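Local atomic coordinates of short-chain type dehydrogenase/reductase (Mycobacterium ulcerans, PDB entry 3SVT), a protein that probably catalyses an NAD-dependent oxidation or reduction, as a tetrameric member of the short-chain dehydrogenase/reductase family. Residues L7-D11 / R12-V16; G126-Y129 / V130-A134; M175-A178 / A179-G183. One frame throughout, in Å; residues are numbered along the deposited sequence.

The chain begins with contact 1, which closes a tight turn and leads the N-terminal residues into strand 13-17 of the parallel sheet. After several further strands and helices comes contact 2, on helix 113-140; contact 3 follows near the C-terminal end of helix 163-182. These two are successive turns of helix and close no loop. The three contacts follow in series, neither nested nor crossing. Contacts 2 and 3 join their helices: Leu-131 CD2 rests 3.6 Å from Ala-178 CB, and Thr-127 packs on Met-175. Both also meet the second subunit. Contact 1 touches neither; its nearest atoms are about 5 Å from contact 2 and about 12 Å from contact 3.

Contact 1. Residues L7-D11 / R12-V16; sequences LSFQD and RTYLV
Phe-9 and Tyr-14 meet with their side chains crossing at about a right angle. The edge of the Phe-9 ring does the touching: CD1 lies 3.4 Å from Tyr-14 OH and 4.0 Å from Tyr-14 CZ, both near the plane of the phenyl ring. The C-H edge, which probably carries a slight positive charge, thus meets the phenol oxygen. Phe-9 reaches it with CG beside the backbone N (chi1 -60°). Both rings are buried and also pack on Leu-238 of helix 227-238, an apolar surface that suits large aromatic residues.

Between the two residues the backbone makes a type II beta turn from Phe-9 to Arg-12, closed by Arg-12 N donating to Phe-9 O at 3.2 Å. Asp-11 takes the third position of the turn with a positive phi of 67°, and its exposed carboxylate suits the outside of the bend. The Arg-12 side chain runs back toward Ser-8. Its CB lies 3.5 Å from Phe-9 O, and the chain is extended from CG to NE, bringing Ser-8 O over one guanidinium face, 3.9 Å from Arg-12 NE and without a hydrogen bond. The length of arginine lets NH2 form a salt bridge with Asp-240. The turn delivers the chain into strand 13-17, the first strand of the Rossmann-type fold of this family.

Contact 2. Residues G126-Y129 / V130-A134; sequences GTMY and VLKHA
Two successive turns of an alpha-helix make up this contact, in the middle of helix 113-140. Like helix 163-182 it touches the second subunit, consistent with the helix-bundle dimer interface of classical short-chain dehydrogenases. Of the four i to i+4 backbone bonds, the shortest runs from Lys-132 N to Met-128 O, 2.8 Å; those of Val-130 N to Gly-126 O and His-133 N to Tyr-129 O are longer, both 3.2 Å.

On one side Met-128 and Lys-132 lie alongside each other, pointing the same way. Met-128 starts with CG anti to its backbone N (chi1 -175°) and then bends at chi2 and chi3, which sets SD 3.9 Å from Lys-132 CD. The flexible thioether can follow the straight lysine chain, which is long enough to carry NZ to a salt bridge with Glu-75 and to Val-111 O of the second subunit. His-133 turns its ring edge to the backbone: CD2 is 3.3 Å from Tyr-129 O, and NE2 hydrogen-bonds to OE2 of Glu-75, shared with Lys-132 NZ. CG2 of the compact, branched Val-130 lies 3.5 Å from Gly-126 O, close against the preceding turn.

Tyr-129 OH hydrogen-bonds to Arg-117 NH1 of the second subunit. Val-130 faces strands 94-97 and 144-149, Leu-131 packs on Phe-146 and on Leu-174 of helix 163-182, and Tyr-129 and His-133 touch helix 75-89.

Contact 3. Residues M175-A178 / A179-G183; sequences MQLA and ADELG
Ala-178 O accepts a hydrogen bond from the backbone N of Leu-182 at 2.8 Å, the shortest of the four i to i+4 bonds that join 175-178 to 179-183 in the last turns of alpha-helix 163-182 of the Rossmann-type fold. The bond is bent, with an N-H...O angle of 137°, consistent with the departure of Leu-182 from ideal helical angles. The Leu-182 side chain closes over the same residue, its CG lying 3.2 Å from Ala-178 O and its CD1 4.1 Å from Ala-178 CB.

Small residues suit the sides where neighbours come close: Ala-178 faces Val-189 of strand 187-198, and Ala-179 packs on Leu-258 of the third subunit. Two acidic residues make polar links to other subunits. Asp-180 OD2 is hydrogen-bonded to Thr-157 OG1 of the second subunit, and its OD1 forms a salt bridge with Arg-259 NE of the third. Glu-181 accepts hydrogen bonds from the backbone N of both Trp-160 and Ile-108 of the second subunit, one on each carboxylate oxygen, which should fix its rotation. Leu-177 runs beside Glu-181 and points the same way, bringing its CD1 to 3.8 Å from Glu-181 OE2.

Contact 1. Residues L7-D11 / R12-V16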
loop_
_atom_site.group_PDB
_atom_site.type_symbol
_atom_site.label_atom_id
_atom_site.label_comp_id
_atom_site.label_asym_id
_atom_site.label_seq_id
_atom_site.Cartn_x
_atom_site.Cartn_y
_atom_site.Cartn_z
ATOM N N LEU B 7 27.485 9.694 7.248
ATOM C CA LEU B 7 27.936 8.671 8.257
ATOM C C LEU B 7 28.327 9.261 9.638
ATOM O O LEU B 7 28.179 8.592 10.665
ATOM C CB LEU B 7 29.087 7.837 7.663
ATOM C CG LEU B 7 29.705 6.706 8.497
ATOM C CD1 LEU B 7 28.631 5.909 9.221
ATOM C CD2 LEU B 7 30.572 5.789 7.616
ATOM N N SER B 8 28.816 10.505 9.663
ATOM C CA SER B 8 29.204 11.174 10.915
ATOM C C SER B 8 28.089 12.054 11.477
ATOM O O SER B 8 27.197 12.506 10.749
ATOM C CB SER B 8 30.453 12.031 10.711
ATOM O OG SER B 8 30.171 13.106 9.835
ATOM N N PHE B 9 28.149 12.277 12.787
ATOM C CA PHE B 9 27.200 13.142 13.482
ATOM C C PHE B 9 27.898 14.218 14.299
ATOM O O PHE B 9 27.240 14.967 15.033
ATOM C CB PHE B 9 26.312 12.314 14.408
ATOM C CG PHE B 9 25.513 11.275 13.693
ATOM C CD1 PHE B 9 24.268 11.575 13.178
ATOM C CD2 PHE B 9 26.020 10.000 13.519
ATOM C CE1 PHE B 9 23.536 10.618 12.503
ATOM C CE2 PHE B 9 25.289 9.034 12.848
ATOM C CZ PHE B 9 24.045 9.346 12.339
ATOM N N GLN B 10 29.217 14.305 14.165
ATOM C CA GLN B 10 30.000 15.221 14.984
ATOM C C GLN B 10 29.671 16.657 14.631
ATOM O O GLN B 10 29.618 17.013 13.458
ATOM C CB GLN B 10 31.506 14.962 14.822
ATOM C CG GLN B 10 32.004 13.837 15.707
ATOM C CD GLN B 10 33.501 13.761 15.788
ATOM O OE1 GLN B 10 34.220 14.399 15.012
ATOM N NE2 GLN B 10 33.992 12.969 16.733
ATOM N N ASP B 11 29.438 17.468 15.660
ATOM C CA ASP B 11 29.126 18.901 15.500
ATOM C C ASP B 11 27.779 19.153 14.824
ATOM O O ASP B 11 27.552 20.207 14.231
ATOM C CB ASP B 11 30.235 19.639 14.724
ATOM C CG ASP B 11 31.547 19.677 15.461
ATOM O OD1 ASP B 11 31.567 19.492 16.697
ATOM O OD2 ASP B 11 32.571 19.905 14.789
ATOM N N ARG B 12 26.881 18.183 14.912
ATOM C CA ARG B 12 25.509 18.377 14.454
ATOM C C ARG B 12 24.611 18.369 15.671
ATOM O O ARG B 12 24.932 17.706 16.657
ATOM C CB ARG B 12 25.089 17.277 13.462
ATOM C CG ARG B 12 25.917 17.301 12.175
ATOM C CD ARG B 12 25.400 16.291 11.140
ATOM N NE ARG B 12 26.291 16.220 9.978
ATOM C CZ ARG B 12 25.957 15.731 8.779
ATOM N NH1 ARG B 12 24.729 15.240 8.546
ATOM N NH2 ARG B 12 26.859 15.721 7.803
ATOM N N THR B 13 23.483 19.079 15.572
ATOM C CA THR B 13 22.546 19.245 16.675
ATOM C C THR B 13 21.201 18.636 16.328
ATOM O O THR B 13 20.694 18.842 15.233
ATOM C CB THR B 13 22.355 20.723 17.036
ATOM O OG1 THR B 13 23.642 21.325 17.237
ATOM C CG2 THR B 13 21.518 20.873 18.334
ATOM N N TYR B 14 20.640 17.886 17.273
ATOM C CA TYR B 14 19.364 17.195 17.077
ATOM C C TYR B 14 18.408 17.417 18.239
ATOM O O TYR B 14 18.837 17.532 19.375
ATOM C CB TYR B 14 19.587 15.688 16.891
ATOM C CG TYR B 14 20.480 15.399 15.734
ATOM C CD1 TYR B 14 19.968 15.268 14.452
ATOM C CD2 TYR B 14 21.870 15.309 15.907
ATOM C CE1 TYR B 14 20.824 15.031 13.361
ATOM C CE2 TYR B 14 22.709 15.079 14.841
ATOM C CZ TYR B 14 22.187 14.944 13.566
ATOM O OH TYR B 14 23.056 14.712 12.503
ATOM N N LEU B 15 17.114 17.452 17.926
ATOM C CA LEU B 15 16.053 17.433 18.918
ATOM C C LEU B 15 15.439 16.019 18.980
ATOM O O LEU B 15 15.101 15.427 17.953
ATOM C CB LEU B 15 14.966 18.447 18.549
ATOM C CG LEU B 15 13.775 18.493 19.512
ATOM C CD1 LEU B 15 14.217 19.178 20.821
ATOM C CD2 LEU B 15 12.611 19.200 18.845
ATOM N N VAL B 16 15.294 15.484 20.187
ATOM C CA VAL B 16 14.632 14.187 20.384
ATOM C C VAL B 16 13.485 14.290 21.390
ATOM O O VAL B 16 13.696 14.632 22.572
ATOM C CB VAL B 16 15.620 13.107 20.809
ATOM C CG1 VAL B 16 14.887 11.751 20.965
ATOM C CG2 VAL B 16 16.774 12.985 19.752
#

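Contact 2. Residues G126-Y129 / V130-A134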
loop_
_atom_site.group_PDB
_atom_site.type_symbol
_atom_site.label_atom_id
_atom_site.label_comp_id
_atom_site.label_asym_id
_atom_site.label_seq_id
_atom_site.Cartn_x
_atom_site.Cartn_y
_atom_site.Cartn_z
ATOM N N GLY B 126 0.207 17.013 18.478
ATOM C CA GLY B 126 1.577 17.017 19.007
ATOM C C GLY B 126 2.641 16.888 17.935
ATOM O O GLY B 126 3.554 17.696 17.874
ATOM N N THR B 127 2.498 15.886 17.073
ATOM C CA THR B 127 3.389 15.706 15.931
ATOM C C THR B 127 3.406 16.903 14.998
ATOM O O THR B 127 4.473 17.353 14.564
ATOM C CB THR B 127 3.031 14.466 15.120
ATOM O OG1 THR B 127 3.008 13.305 15.964
ATOM C CG2 THR B 127 4.036 14.267 14.013
ATOM N N MET B 128 2.229 17.445 14.692
ATOM C CA MET B 128 2.144 18.578 13.801
ATOM C C MET B 128 2.916 19.768 14.355
ATOM O O MET B 128 3.687 20.410 13.635
ATOM C CB MET B 128 0.696 18.955 13.566
ATOM C CG MET B 128 0.534 20.026 12.578
ATOM S SD MET B 128 0.748 21.758 13.135
ATOM C CE MET B 128 -0.881 22.135 13.755
ATOM N N TYR B 129 2.744 20.044 15.650
ATOM C CA TYR B 129 3.478 21.176 16.242
ATOM C C TYR B 129 4.994 20.979 16.133
ATOM O O TYR B 129 5.726 21.906 15.748
ATOM C CB TYR B 129 3.087 21.452 17.687
ATOM C CG TYR B 129 1.613 21.572 17.962
ATOM C CD1 TYR B 129 0.744 22.119 17.040
ATOM C CD2 TYR B 129 1.092 21.144 19.165
ATOM C CE1 TYR B 129 -0.601 22.222 17.318
ATOM C CE2 TYR B 129 -0.233 21.238 19.435
ATOM C CZ TYR B 129 -1.081 21.770 18.509
ATOM O OH TYR B 129 -2.428 21.862 18.800
ATOM N N VAL B 130 5.461 19.779 16.471
ATOM C CA VAL B 130 6.880 19.487 16.393
ATOM C C VAL B 130 7.414 19.665 14.976
ATOM O O VAL B 130 8.449 20.298 14.777
ATOM C CB VAL B 130 7.208 18.077 16.935
ATOM C CG1 VAL B 130 8.656 17.709 16.646
ATOM C CG2 VAL B 130 6.970 18.039 18.467
ATOM N N LEU B 131 6.687 19.138 13.996
ATOM C CA LEU B 131 7.120 19.212 12.602
ATOM C C LEU B 131 7.067 20.653 12.048
ATOM O O LEU B 131 8.010 21.097 11.398
ATOM C CB LEU B 131 6.273 18.280 11.756
ATOM C CG LEU B 131 6.557 18.169 10.238
ATOM C CD1 LEU B 131 7.786 17.335 9.865
ATOM C CD2 LEU B 131 5.362 17.597 9.572
ATOM N N LYS B 132 5.960 21.359 12.307
ATOM C CA LYS B 132 5.769 22.736 11.873
ATOM C C LYS B 132 6.972 23.573 12.249
ATOM O O LYS B 132 7.592 24.202 11.400
ATOM C CB LYS B 132 4.509 23.301 12.532
ATOM C CG LYS B 132 4.105 24.750 12.170
ATOM C CD LYS B 132 2.791 25.094 12.828
ATOM C CE LYS B 132 2.446 26.574 12.793
ATOM N NZ LYS B 132 1.219 26.849 13.637
ATOM N N HIS B 133 7.309 23.567 13.535
ATOM C CA HIS B 133 8.323 24.477 14.035
ATOM C C HIS B 133 9.741 23.999 13.766
ATOM O O HIS B 133 10.633 24.813 13.446
ATOM C CB HIS B 133 8.064 24.788 15.518
ATOM C CG HIS B 133 6.811 25.576 15.734
ATOM N ND1 HIS B 133 6.764 26.942 15.571
ATOM C CD2 HIS B 133 5.546 25.189 16.037
ATOM C CE1 HIS B 133 5.533 27.368 15.788
ATOM N NE2 HIS B 133 4.771 26.323 16.070
ATOM N N ALA B 134 9.967 22.693 13.873
ATOM C CA ALA B 134 11.290 22.158 13.553
ATOM C C ALA B 134 11.623 22.392 12.074
ATOM O O ALA B 134 12.750 22.785 11.721
ATOM C CB ALA B 134 11.323 20.669 13.877
#

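Contact 3. Residues M175-A178 / A179-G183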
loop_
_atom_site.group_PDB
_atom_site.type_symbol
_atom_site.label_atom_id
_atom_site.label_comp_id
_atom_site.label_asym_id
_atom_site.label_seq_id
_atom_site.Cartn_x
_atom_site.Cartn_y
_atom_site.Cartn_z
ATOM N N MET B 175 4.037 12.737 7.652
ATOM C CA MET B 175 5.448 12.638 7.264
ATOM C C MET B 175 5.592 12.659 5.743
ATOM O O MET B 175 6.439 13.397 5.182
ATOM C CB MET B 175 6.091 11.353 7.801
ATOM C CG MET B 175 6.198 11.183 9.325
ATOM S SD MET B 175 7.011 12.481 10.253
ATOM C CE MET B 175 5.587 13.512 10.678
ATOM N N GLN B 176 4.761 11.871 5.066
ATOM C CA GLN B 176 4.766 11.870 3.588
ATOM C C GLN B 176 4.374 13.220 2.943
ATOM O O GLN B 176 5.063 13.689 2.030
ATOM C CB GLN B 176 3.921 10.717 3.060
ATOM C CG GLN B 176 4.571 9.385 3.392
ATOM C CD GLN B 176 3.894 8.236 2.743
ATOM O OE1 GLN B 176 2.673 8.124 2.806
ATOM N NE2 GLN B 176 4.675 7.365 2.104
ATOM N N LEU B 177 3.316 13.863 3.460
ATOM C CA LEU B 177 2.933 15.198 3.007
ATOM C C LEU B 177 4.082 16.204 3.160
ATOM O O LEU B 177 4.424 16.920 2.209
ATOM C CB LEU B 177 1.727 15.676 3.801
ATOM C CG LEU B 177 1.138 17.070 3.566
ATOM C CD1 LEU B 177 0.768 17.257 2.101
ATOM C CD2 LEU B 177 -0.079 17.276 4.503
ATOM N N ALA B 178 4.676 16.249 4.360
ATOM C CA ALA B 178 5.796 17.137 4.639
ATOM C C ALA B 178 7.030 16.879 3.738
ATOM O O ALA B 178 7.688 17.825 3.252
ATOM C CB ALA B 178 6.168 17.066 6.127
ATOM N N ALA B 179 7.355 15.607 3.528
ATOM C CA ALA B 179 8.423 15.223 2.604
ATOM C C ALA B 179 8.147 15.857 1.221
ATOM O O ALA B 179 9.043 16.404 0.597
ATOM C CB ALA B 179 8.512 13.675 2.475
ATOM N N ASP B 180 6.900 15.773 0.770
ATOM C CA ASP B 180 6.501 16.299 -0.555
ATOM C C ASP B 180 6.708 17.832 -0.591
ATOM O O ASP B 180 7.298 18.364 -1.530
ATOM C CB ASP B 180 5.046 15.947 -0.836
ATOM C CG ASP B 180 4.672 15.976 -2.336
ATOM O OD1 ASP B 180 5.436 16.490 -3.182
ATOM O OD2 ASP B 180 3.575 15.444 -2.667
ATOM N N GLU B 181 6.236 18.504 0.461
ATOM C CA GLU B 181 6.323 19.963 0.571
ATOM C C GLU B 181 7.722 20.526 0.759
ATOM O O GLU B 181 8.017 21.614 0.275
ATOM C CB GLU B 181 5.447 20.487 1.723
ATOM C CG GLU B 181 4.023 20.727 1.296
ATOM C CD GLU B 181 3.134 21.228 2.436
ATOM O OE1 GLU B 181 3.622 22.008 3.268
ATOM O OE2 GLU B 181 1.949 20.834 2.490
ATOM N N LEU B 182 8.557 19.793 1.492
ATOM C CA LEU B 182 9.792 20.319 2.004
ATOM C C LEU B 182 11.002 19.783 1.271
ATOM O O LEU B 182 12.120 20.213 1.561
ATOM C CB LEU B 182 9.907 20.000 3.501
ATOM C CG LEU B 182 8.789 20.562 4.398
ATOM C CD1 LEU B 182 8.995 20.055 5.840
ATOM C CD2 LEU B 182 8.703 22.106 4.321
ATOM N N GLY B 183 10.805 18.843 0.344
ATOM C CA GLY B 183 11.936 18.328 -0.435
ATOM C C GLY B 183 12.735 19.419 -1.137
ATOM O O GLY B 183 13.967 19.352 -1.229
#